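Local coordinates for AP endonuclease, family protein 2 (Mycobacterium smegmatis, PDB 5TNV) that binds a magnesium ion in a xylose isomerase-like TIM barrel and possibly acts as an endonuclease, at residues P28-L34 / F66-T72; I188-M194 / A217-D223; S248-I253 / Y293-C299. One frame throughout, in Å; residues are numbered along the deposited sequence.

Contact 1 (P28-L34 / F66-T72); sequences PIAANML and FDHIDPT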
loop_
_atom_site.group_PDB
_atom_site.type_symbol
_atom_site.label_atom_id
_atom_site.label_comp_id
_atom_site.label_asym_id
_atom_site.label_seq_id
_atom_site.Cartn_x
_atom_site.Cartn_y
_atom_site.Cartn_z
ATOM N N PRO A 28 -14.329 -19.635 8.755
ATOM C CA PRO A 28 -14.287 -18.466 9.639
ATOM C C PRO A 28 -13.037 -17.611 9.427
ATOM O O PRO A 28 -11.941 -18.140 9.461
ATOM C CB PRO A 28 -14.382 -19.072 11.049
ATOM C CG PRO A 28 -15.079 -20.368 10.836
ATOM C CD PRO A 28 -14.416 -20.865 9.565
ATOM N N ILE A 29 -13.285 -16.314 9.254
ATOM C CA ILE A 29 -12.214 -15.317 9.055
ATOM C C ILE A 29 -12.497 -14.220 10.064
ATOM O O ILE A 29 -13.297 -13.296 9.791
ATOM C CB ILE A 29 -12.114 -14.819 7.621
ATOM C CG1 ILE A 29 -11.917 -15.966 6.593
ATOM C CG2 ILE A 29 -11.010 -13.807 7.514
ATOM C CD1 ILE A 29 -12.314 -15.530 5.175
ATOM N N ALA A 30 -11.905 -14.305 11.236
ATOM C CA ALA A 30 -12.306 -13.446 12.345
ATOM C C ALA A 30 -11.579 -12.127 12.402
ATOM O O ALA A 30 -10.382 -12.055 12.122
ATOM C CB ALA A 30 -12.032 -14.158 13.659
ATOM N N ALA A 31 -12.289 -11.070 12.789
ATOM C CA ALA A 31 -11.657 -9.808 13.159
ATOM C C ALA A 31 -11.089 -9.900 14.558
ATOM O O ALA A 31 -11.848 -10.123 15.535
ATOM C CB ALA A 31 -12.628 -8.653 13.096
ATOM N N ASN A 32 -9.805 -9.705 14.734
ATOM C CA ASN A 32 -9.202 -9.630 16.071
ATOM C C ASN A 32 -9.591 -8.321 16.717
ATOM O O ASN A 32 -9.420 -7.292 16.081
ATOM C CB ASN A 32 -7.682 -9.740 15.918
ATOM C CG ASN A 32 -6.910 -9.881 17.191
ATOM O OD1 ASN A 32 -6.914 -8.919 17.966
ATOM N ND2 ASN A 32 -6.252 -10.990 17.444
ATOM N N MET A 33 -10.111 -8.332 17.960
ATOM C CA MET A 33 -10.618 -7.134 18.628
ATOM C C MET A 33 -9.569 -6.366 19.442
ATOM O O MET A 33 -9.919 -5.368 20.063
ATOM C CB MET A 33 -11.788 -7.523 19.547
ATOM C CG MET A 33 -12.965 -8.123 18.778
ATOM S SD MET A 33 -13.801 -6.983 17.647
ATOM C CE MET A 33 -14.746 -6.003 18.821
ATOM N N LEU A 34 -8.301 -6.775 19.411
ATOM C CA LEU A 34 -7.327 -6.145 20.318
ATOM C C LEU A 34 -7.196 -4.645 19.980
ATOM O O LEU A 34 -6.905 -3.861 20.921
ATOM C CB LEU A 34 -6.036 -6.876 20.355
ATOM C CG LEU A 34 -5.012 -6.794 19.373
ATOM C CD1 LEU A 34 -4.145 -5.544 19.502
ATOM C CD2 LEU A 34 -4.015 -7.929 19.642
ATOM N N PHE A 66 -17.413 -8.405 8.339
ATOM C CA PHE A 66 -17.111 -9.629 9.086
ATOM C C PHE A 66 -18.370 -10.350 9.536
ATOM O O PHE A 66 -19.386 -9.738 9.857
ATOM C CB PHE A 66 -16.309 -9.282 10.343
ATOM C CG PHE A 66 -14.875 -8.943 10.046
ATOM C CD1 PHE A 66 -13.945 -9.988 9.974
ATOM C CD2 PHE A 66 -14.431 -7.657 9.843
ATOM C CE1 PHE A 66 -12.609 -9.741 9.671
ATOM C CE2 PHE A 66 -13.098 -7.397 9.533
ATOM C CZ PHE A 66 -12.221 -8.439 9.431
ATOM N N ASP A 67 -18.272 -11.680 9.579
ATOM C CA ASP A 67 -19.197 -12.575 10.257
ATOM C C ASP A 67 -18.676 -13.042 11.614
ATOM O O ASP A 67 -19.476 -13.410 12.473
ATOM C CB ASP A 67 -19.458 -13.812 9.395
ATOM C CG ASP A 67 -20.187 -13.519 8.119
ATOM O OD1 ASP A 67 -21.160 -12.825 8.138
ATOM O OD2 ASP A 67 -19.796 -14.064 7.078
ATOM N N HIS A 68 -17.357 -13.079 11.790
ATOM C CA HIS A 68 -16.738 -13.613 12.972
ATOM C C HIS A 68 -15.765 -12.611 13.585
ATOM O O HIS A 68 -15.135 -11.794 12.865
ATOM C CB HIS A 68 -15.991 -14.922 12.688
ATOM C CG HIS A 68 -16.903 -16.041 12.361
ATOM N ND1 HIS A 68 -17.278 -16.361 11.085
ATOM C CD2 HIS A 68 -17.523 -16.892 13.230
ATOM C CE1 HIS A 68 -18.106 -17.389 11.137
ATOM N NE2 HIS A 68 -18.292 -17.741 12.405
ATOM N N ILE A 69 -15.581 -12.723 14.907
ATOM C CA ILE A 69 -14.587 -12.006 15.670
ATOM C C ILE A 69 -13.806 -12.981 16.529
ATOM O O ILE A 69 -14.241 -14.116 16.808
ATOM C CB ILE A 69 -15.191 -10.887 16.549
ATOM C CG1 ILE A 69 -15.978 -11.477 17.713
ATOM C CG2 ILE A 69 -15.980 -9.909 15.729
ATOM C CD1 ILE A 69 -16.252 -10.541 18.857
ATOM N N ASP A 70 -12.666 -12.493 16.978
ATOM C CA ASP A 70 -11.859 -13.087 18.045
ATOM C C ASP A 70 -11.740 -11.978 19.076
ATOM O O ASP A 70 -11.123 -10.964 18.825
ATOM C CB ASP A 70 -10.526 -13.570 17.545
ATOM C CG ASP A 70 -9.643 -14.200 18.607
ATOM O OD1 ASP A 70 -9.650 -13.738 19.771
ATOM O OD2 ASP A 70 -8.931 -15.190 18.233
ATOM N N PRO A 71 -12.401 -12.139 20.255
ATOM C CA PRO A 71 -12.418 -11.025 21.219
ATOM C C PRO A 71 -11.051 -10.765 21.855
ATOM O O PRO A 71 -10.897 -9.725 22.497
ATOM C CB PRO A 71 -13.413 -11.519 22.273
ATOM C CG PRO A 71 -13.241 -13.008 22.250
ATOM C CD PRO A 71 -13.097 -13.325 20.769
ATOM N N THR A 72 -10.129 -11.690 21.722
ATOM C CA THR A 72 -8.859 -11.669 22.479
ATOM C C THR A 72 -9.162 -11.687 23.958
ATOM O O THR A 72 -10.277 -12.037 24.370
ATOM C CB THR A 72 -7.884 -10.567 22.026
ATOM O OG1 THR A 72 -8.236 -9.270 22.596
ATOM C CG2 THR A 72 -7.796 -10.458 20.531
HETATM O O HOH W 1 -16.070 -15.612 8.744
HETATM O O HOH W 2 -15.822 -12.972 8.936
#
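Ala31 and Asn32 pair with Ile69 and Asp70 as the parallel strands of a beta-alpha-beta unit, in which helix 51-63 makes the crossover between strands 29-32 and 68-70 of the TIM barrel. Three backbone bonds define the register. Ala31 N gives to His68 O at 2.9 Å, Ala31 O takes Asp70 N, and Met33 N closes the ladder on Asp70 O. The axes of the short strands cross at 46°.

On the outward face, the Phe66 ring packs against Ala31. With CG anti to the carbonyl carbon (chi1 -75°), the ring is presented flat to Ala31, whose CB stands 3.5 Å from the ring centroid, only 6° off the normal. The same ring turns an edge to Ile29 O, which sits near its plane at 3.4 Å from Phe66 CD1. Farther along, Met33 CG touches Ile69 CD1 at 4.1 Å.

At the start of the strands, Pro28 CB lies over the centre of the His68 ring, a second CH-pi contact; a water in the ring plane joins His68 ND1 (2.7 Å) to Ile29 N.

The inward face ends in two Asx turns. Asn32 OD1 accepts from Leu34 N at 2.9 Å, which helps orient the amide; the Thr72 side chain crosses that of Asn32 at about a right angle, with Thr72 CG2 3.1 Å from Asn32 OD1. Asp70 OD1 takes Thr72 N, while Asp70 OD2 is held by Ser102 and Ser104 of the next strand, 99-104. Ala31 and Met33 rest on Val61 and Ile69 on Leu58 of helix 51-63; Phe66 and Ile29 meet helix 306-325, and strand 297-299 takes the other edge of 29-32.

Contact 2 (I188-M194 / A217-D223); sequences IQLSLEM and AVGLNPD
Asn221 O is gripped by two backbone donors: Met194 N from the facing strand at 3.0 Å, nearly in line with the carbonyl, and Asp223 N from its own segment, two residues on, at 2.9 Å. The second bond makes Pro222 the centre of an inverse gamma turn, which brings Asp223 back beside Glu193. One step earlier, Asn221 N gives to Leu192 O at 2.8 Å, and before it Gly219 N gives to Leu190 O.

This parallel ladder, begun by Leu190 N on Ala217 O, joins the strands of a beta-alpha-beta unit whose crossover is helix 203-213, in the C-terminal half of the TIM barrel. As usual in that fold, the metal ligands lie at the C-terminal ends of the strands. Glu193 is extended, with CG anti to the backbone N (chi1 -177°), and its carboxylate runs alongside that of Asp223, the two planes 33° apart. Glu193 OE2 and Asp223 OD2 come within 3.2 Å of each other because both bind the magnesium ion, whose charge probably offsets their repulsion; His252 completes the protein ligands. Their other oxygens have partners too: Asn139 gives to Glu193 OE1, and Lys254 pairs with Asp223 OD1. Asn221 lies side by side with Glu193, its ND2 3.6 Å from Glu193 CG, and its amide bonds to Asn139 and to His252 N, tying the second shell to the ligands.

One pair earlier on the inward face, Ser191 OG packs 3.2 Å from Asn221 CB and bonds to Asn249. On the outward face, Leu192 lays its CG obliquely against Val218 CG1 at 3.8 Å, and the pair is covered by Phe209 and Ile210 of helix 203-213 and Val176 of helix 169-185.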
loop_
_atom_site.group_PDB
_atom_site.type_symbol
_atom_site.label_atom_id
_atom_site.label_comp_id
_atom_site.label_asym_id
_atom_site.label_seq_id
_atom_site.Cartn_x
_atom_site.Cartn_y
_atom_site.Cartn_z
ATOM N N ILE A 188 -12.473 -28.979 21.209
ATOM C CA ILE A 188 -11.796 -27.888 20.536
ATOM C C ILE A 188 -10.303 -28.141 20.596
ATOM O O ILE A 188 -9.844 -29.196 21.040
ATOM C CB ILE A 188 -12.212 -26.531 21.159
ATOM C CG1 ILE A 188 -11.710 -26.320 22.572
ATOM C CG2 ILE A 188 -13.699 -26.318 21.058
ATOM C CD1 ILE A 188 -11.687 -24.868 23.014
ATOM N N GLN A 189 -9.499 -27.174 20.139
ATOM C CA GLN A 189 -8.050 -27.292 20.235
ATOM C C GLN A 189 -7.430 -26.028 20.801
ATOM O O GLN A 189 -8.026 -24.925 20.726
ATOM C CB GLN A 189 -7.411 -27.628 18.893
ATOM C CG GLN A 189 -7.858 -28.952 18.325
ATOM C CD GLN A 189 -7.091 -29.342 17.062
ATOM O OE1 GLN A 189 -6.015 -28.880 16.791
ATOM N NE2 GLN A 189 -7.668 -30.255 16.322
ATOM N N LEU A 190 -6.226 -26.200 21.350
ATOM C CA LEU A 190 -5.330 -25.118 21.746
ATOM C C LEU A 190 -4.366 -24.802 20.599
ATOM O O LEU A 190 -3.875 -25.754 19.970
ATOM C CB LEU A 190 -4.549 -25.543 22.980
ATOM C CG LEU A 190 -3.711 -24.437 23.653
ATOM C CD1 LEU A 190 -4.628 -23.501 24.409
ATOM C CD2 LEU A 190 -2.679 -25.087 24.544
ATOM N N SER A 191 -4.092 -23.540 20.372
ATOM C CA SER A 191 -3.082 -23.135 19.410
ATOM C C SER A 191 -2.010 -22.303 20.128
ATOM O O SER A 191 -2.313 -21.577 21.069
ATOM C CB SER A 191 -3.678 -22.354 18.251
ATOM O OG SER A 191 -2.767 -22.299 17.163
ATOM N N LEU A 192 -0.773 -22.446 19.641
ATOM C CA LEU A 192 0.397 -21.777 20.173
ATOM C C LEU A 192 0.945 -20.769 19.183
ATOM O O LEU A 192 1.392 -21.112 18.096
ATOM C CB LEU A 192 1.511 -22.790 20.483
ATOM C CG LEU A 192 1.102 -24.023 21.308
ATOM C CD1 LEU A 192 2.305 -24.935 21.471
ATOM C CD2 LEU A 192 0.518 -23.593 22.657
ATOM N N GLU A 193 0.859 -19.487 19.565
ATOM C CA GLU A 193 1.187 -18.383 18.664
ATOM C C GLU A 193 2.688 -18.140 18.583
ATOM O O GLU A 193 3.328 -17.713 19.562
ATOM C CB GLU A 193 0.444 -17.119 19.136
ATOM C CG GLU A 193 0.657 -15.933 18.247
ATOM C CD GLU A 193 -0.157 -14.719 18.708
ATOM O OE1 GLU A 193 -1.057 -14.872 19.550
ATOM O OE2 GLU A 193 0.105 -13.597 18.167
ATOM N N MET A 194 3.238 -18.339 17.389
ATOM C CA MET A 194 4.645 -18.016 17.166
ATOM C C MET A 194 4.870 -16.530 17.329
ATOM O O MET A 194 4.110 -15.713 16.796
ATOM C CB MET A 194 5.077 -18.493 15.777
ATOM C CG MET A 194 5.068 -20.002 15.645
ATOM S SD MET A 194 5.585 -20.644 14.058
ATOM C CE MET A 194 7.270 -19.996 13.973
ATOM N N ALA A 217 -4.435 -32.369 20.569
ATOM C CA ALA A 217 -5.337 -31.196 20.608
ATOM C C ALA A 217 -4.566 -29.899 20.757
ATOM O O ALA A 217 -5.178 -28.885 21.110
ATOM C CB ALA A 217 -6.409 -31.352 21.673
ATOM N N VAL A 218 -3.276 -29.908 20.448
ATOM C CA VAL A 218 -2.469 -28.682 20.427
ATOM C C VAL A 218 -1.835 -28.551 19.051
ATOM O O VAL A 218 -1.421 -29.555 18.444
ATOM C CB VAL A 218 -1.396 -28.702 21.525
ATOM C CG1 VAL A 218 -0.646 -27.363 21.532
ATOM C CG2 VAL A 218 -2.010 -28.965 22.912
ATOM N N GLY A 219 -1.765 -27.345 18.531
ATOM C CA GLY A 219 -1.112 -27.088 17.236
ATOM C C GLY A 219 -0.496 -25.695 17.273
ATOM O O GLY A 219 -0.630 -24.954 18.245
ATOM N N LEU A 220 0.218 -25.397 16.192
ATOM C CA LEU A 220 0.831 -24.079 16.024
ATOM C C LEU A 220 -0.141 -23.086 15.391
ATOM O O LEU A 220 -1.008 -23.438 14.593
ATOM C CB LEU A 220 2.099 -24.163 15.157
ATOM C CG LEU A 220 3.245 -24.970 15.714
ATOM C CD1 LEU A 220 4.378 -24.996 14.676
ATOM C CD2 LEU A 220 3.717 -24.381 17.038
ATOM N N ASN A 221 0.130 -21.816 15.684
ATOM C CA ASN A 221 -0.464 -20.659 15.013
ATOM C C ASN A 221 0.723 -19.932 14.368
ATOM O O ASN A 221 1.481 -19.234 15.073
ATOM C CB ASN A 221 -1.208 -19.786 16.009
ATOM C CG ASN A 221 -1.531 -18.420 15.462
ATOM O OD1 ASN A 221 -1.377 -18.145 14.267
ATOM N ND2 ASN A 221 -1.996 -17.538 16.343
ATOM N N PRO A 222 0.935 -20.096 13.073
ATOM C CA PRO A 222 2.108 -19.596 12.387
ATOM C C PRO A 222 1.934 -18.115 12.021
ATOM O O PRO A 222 1.785 -17.755 10.846
ATOM C CB PRO A 222 2.225 -20.508 11.170
ATOM C CG PRO A 222 0.801 -20.775 10.806
ATOM C CD PRO A 222 0.091 -20.893 12.139
ATOM N N ASP A 223 1.979 -17.249 13.048
ATOM C CA ASP A 223 1.794 -15.796 12.863
ATOM C C ASP A 223 3.126 -15.220 12.394
ATOM O O ASP A 223 3.791 -14.475 13.123
ATOM C CB ASP A 223 1.307 -15.178 14.147
ATOM C CG ASP A 223 0.891 -13.728 14.023
ATOM O OD1 ASP A 223 0.988 -13.127 12.918
ATOM O OD2 ASP A 223 0.451 -13.167 15.065
HETATM O O HOH W 3 -3.445 -29.922 16.055
#

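Contact 3 (S248-I253 / Y293-C299); sequences SNFWHI and YTGPFCC
Trp251 turns the edge of its six-membered ring toward the face of Tyr293 in a T-shaped pair, with centroids 5.5 Å apart and planes at 79°. Trp251 CE3 stands over the rim of the tyrosine, while Gly295 N lies over the rim of the opposite face. Against Phe297 the same indole behaves differently: the two side chains run side by side in the same direction, but the rings, 27° from parallel, are slid so far apart that they barely overlap, touching at Trp251 CE3 and Phe297 CE1 (3.4 Å). Ile253 then places CD1 over the centre of the indole face and also reaches Phe297 CE1 at 4.1 Å.

This aromatic cluster fills the outward side of two parallel barrel strands, 251-261 and 297-299, between helices 281-290 and 306-325. Backbone bonds set the pairing: Cys298 N to Trp251 O at 2.9 Å, then Ile253 N to Cys298 O. At the other end Trp251 N makes only a weak bond with Pro296 O, to which Tyr293 OH also gives weakly. Where Gly295 has no side chain, its CA closes to 3.4 Å from Asn249 O.

Inside the barrel, Phe250 has CG anti to the backbone N (chi1 179°), which brings the end of the ring back to the other segment; the side chain crosses Pro296 at about a right angle, with CD1 3.9 Å from Pro296 CG and CZ against Cys298 CB. His252 is the magnesium ligand here, through ND1. Cys298 backs its ring obliquely, with CB 3.7 Å from His252 CD2, and NE2 bonds to Ser104 OG; together with the metal, this second-shell bond fixes the rotation of the imidazole.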
loop_
_atom_site.group_PDB
_atom_site.type_symbol
_atom_site.label_atom_id
_atom_site.label_comp_id
_atom_site.label_asym_id
_atom_site.label_seq_id
_atom_site.Cartn_x
_atom_site.Cartn_y
_atom_site.Cartn_z
ATOM N N SER A 248 0.013 -26.736 11.968
ATOM C CA SER A 248 -0.810 -25.580 12.282
ATOM C C SER A 248 -2.304 -25.888 12.337
ATOM O O SER A 248 -2.861 -26.511 11.430
ATOM C CB SER A 248 -0.511 -24.475 11.264
ATOM O OG SER A 248 0.813 -24.016 11.371
ATOM N N ASN A 249 -2.943 -25.339 13.366
ATOM C CA ASN A 249 -4.404 -25.550 13.566
ATOM C C ASN A 249 -5.187 -24.236 13.630
ATOM O O ASN A 249 -6.393 -24.279 13.861
ATOM C CB ASN A 249 -4.683 -26.439 14.766
ATOM C CG ASN A 249 -4.263 -25.779 16.075
ATOM O OD1 ASN A 249 -3.555 -24.781 16.112
ATOM N ND2 ASN A 249 -4.634 -26.394 17.187
ATOM N N PHE A 250 -4.540 -23.104 13.446
ATOM C CA PHE A 250 -5.132 -21.767 13.595
ATOM C C PHE A 250 -4.150 -20.806 12.942
ATOM O O PHE A 250 -2.977 -21.133 12.840
ATOM C CB PHE A 250 -5.284 -21.464 15.087
ATOM C CG PHE A 250 -5.864 -20.103 15.423
ATOM C CD1 PHE A 250 -7.046 -19.661 14.853
ATOM C CD2 PHE A 250 -5.230 -19.276 16.357
ATOM C CE1 PHE A 250 -7.598 -18.453 15.175
ATOM C CE2 PHE A 250 -5.792 -18.051 16.692
ATOM C CZ PHE A 250 -6.980 -17.644 16.134
ATOM N N TRP A 251 -4.606 -19.618 12.553
ATOM C CA TRP A 251 -3.699 -18.748 11.791
ATOM C C TRP A 251 -4.068 -17.262 11.988
ATOM O O TRP A 251 -5.002 -16.776 11.391
ATOM C CB TRP A 251 -3.756 -19.154 10.323
ATOM C CG TRP A 251 -2.600 -18.681 9.475
ATOM C CD1 TRP A 251 -1.549 -17.840 9.760
ATOM C CD2 TRP A 251 -2.405 -19.110 8.108
ATOM N NE1 TRP A 251 -0.739 -17.721 8.653
ATOM C CE2 TRP A 251 -1.233 -18.486 7.637
ATOM C CE3 TRP A 251 -3.129 -19.949 7.295
ATOM C CZ2 TRP A 251 -0.784 -18.712 6.339
ATOM C CZ3 TRP A 251 -2.693 -20.182 5.986
ATOM C CH2 TRP A 251 -1.526 -19.552 5.528
ATOM N N HIS A 252 -3.254 -16.578 12.789
ATOM C CA HIS A 252 -3.169 -15.115 12.785
ATOM C C HIS A 252 -2.405 -14.740 11.505
ATOM O O HIS A 252 -1.249 -15.149 11.351
ATOM C CB HIS A 252 -2.408 -14.578 13.981
ATOM C CG HIS A 252 -3.095 -14.570 15.290
ATOM N ND1 HIS A 252 -2.532 -13.924 16.366
ATOM C CD2 HIS A 252 -4.273 -15.151 15.669
ATOM C CE1 HIS A 252 -3.391 -14.110 17.355
ATOM N NE2 HIS A 252 -4.444 -14.817 17.004
ATOM N N ILE A 253 -3.051 -13.995 10.642
ATOM C CA ILE A 253 -2.529 -13.820 9.269
ATOM C C ILE A 253 -2.423 -12.320 8.977
ATOM O O ILE A 253 -3.432 -11.631 8.860
ATOM C CB ILE A 253 -3.403 -14.614 8.280
ATOM C CG1 ILE A 253 -2.823 -14.541 6.858
ATOM C CG2 ILE A 253 -4.870 -14.246 8.308
ATOM C CD1 ILE A 253 -3.416 -15.553 5.890
ATOM N N TYR A 293 -4.369 -27.891 5.883
ATOM C CA TYR A 293 -4.782 -26.908 6.857
ATOM C C TYR A 293 -6.286 -26.765 6.828
ATOM O O TYR A 293 -6.877 -26.593 5.759
ATOM C CB TYR A 293 -4.081 -25.551 6.547
ATOM C CG TYR A 293 -4.510 -24.514 7.573
ATOM C CD1 TYR A 293 -4.007 -24.520 8.856
ATOM C CD2 TYR A 293 -5.473 -23.530 7.282
ATOM C CE1 TYR A 293 -4.380 -23.588 9.802
ATOM C CE2 TYR A 293 -5.910 -22.607 8.235
ATOM C CZ TYR A 293 -5.359 -22.648 9.499
ATOM O OH TYR A 293 -5.735 -21.826 10.498
ATOM N N THR A 294 -6.913 -26.780 7.994
ATOM C CA THR A 294 -8.369 -26.611 8.111
ATOM C C THR A 294 -8.822 -25.677 9.204
ATOM O O THR A 294 -10.026 -25.498 9.373
ATOM C CB THR A 294 -9.051 -27.991 8.378
ATOM O OG1 THR A 294 -8.554 -28.528 9.622
ATOM C CG2 THR A 294 -8.775 -28.986 7.277
ATOM N N GLY A 295 -7.914 -25.037 9.935
ATOM C CA GLY A 295 -8.314 -24.197 11.047
ATOM C C GLY A 295 -8.850 -22.854 10.656
ATOM O O GLY A 295 -8.664 -22.393 9.525
ATOM N N PRO A 296 -9.498 -22.149 11.574
ATOM C CA PRO A 296 -10.028 -20.824 11.276
ATOM C C PRO A 296 -8.864 -19.825 11.069
ATOM O O PRO A 296 -7.748 -20.033 11.514
ATOM C CB PRO A 296 -10.884 -20.485 12.494
ATOM C CG PRO A 296 -10.380 -21.315 13.574
ATOM C CD PRO A 296 -9.760 -22.548 12.988
ATOM N N PHE A 297 -9.208 -18.713 10.401
ATOM C CA PHE A 297 -8.310 -17.576 10.263
ATOM C C PHE A 297 -8.634 -16.492 11.257
ATOM O O PHE A 297 -9.811 -16.337 11.665
ATOM C CB PHE A 297 -8.405 -16.972 8.843
ATOM C CG PHE A 297 -7.915 -17.867 7.734
ATOM C CD1 PHE A 297 -6.602 -17.847 7.328
ATOM C CD2 PHE A 297 -8.786 -18.707 7.067
ATOM C CE1 PHE A 297 -6.130 -18.619 6.283
ATOM C CE2 PHE A 297 -8.370 -19.524 6.032
ATOM C CZ PHE A 297 -7.041 -19.477 5.642
ATOM N N CYS A 298 -7.660 -15.681 11.586
ATOM C CA CYS A 298 -7.873 -14.497 12.393
ATOM C C CYS A 298 -7.035 -13.348 11.802
ATOM O O CYS A 298 -5.807 -13.453 11.701
ATOM C CB CYS A 298 -7.469 -14.763 13.847
ATOM S SG CYS A 298 -7.723 -13.366 14.927
ATOM N N CYS A 299 -7.745 -12.317 11.367
ATOM C CA CYS A 299 -7.109 -11.124 10.826
ATOM C C CYS A 299 -6.725 -10.211 12.013
ATOM O O CYS A 299 -7.605 -9.700 12.712
ATOM C CB CYS A 299 -8.040 -10.392 9.869
ATOM S SG CYS A 299 -8.455 -11.325 8.414
HETATM O O HOH W 4 -5.489 -27.121 10.500
#

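In the fold
Along the chain the contacts follow in series, contact 1 closing before contact 2 opens and contact 2 before contact 3. All three belong to one barrel sheet. Contacts 1 and 3 have centres about 12 Å apart and lie side by side, because strands 29-32 and 297-299 are neighbours in the sheet; Ala30 O meets Cys299 N at 2.8 Å. Contacts 2 and 3, centres about 9 Å apart, adjoin where strand 218-221 comes up to segment 248-253, consistent with a closed barrel. Contacts 1 and 2, about 16 Å between centres, do not touch. Contacts 2 and 3 together supply all three protein ligands of the magnesium, and contact 1 flanks that site through Asn32.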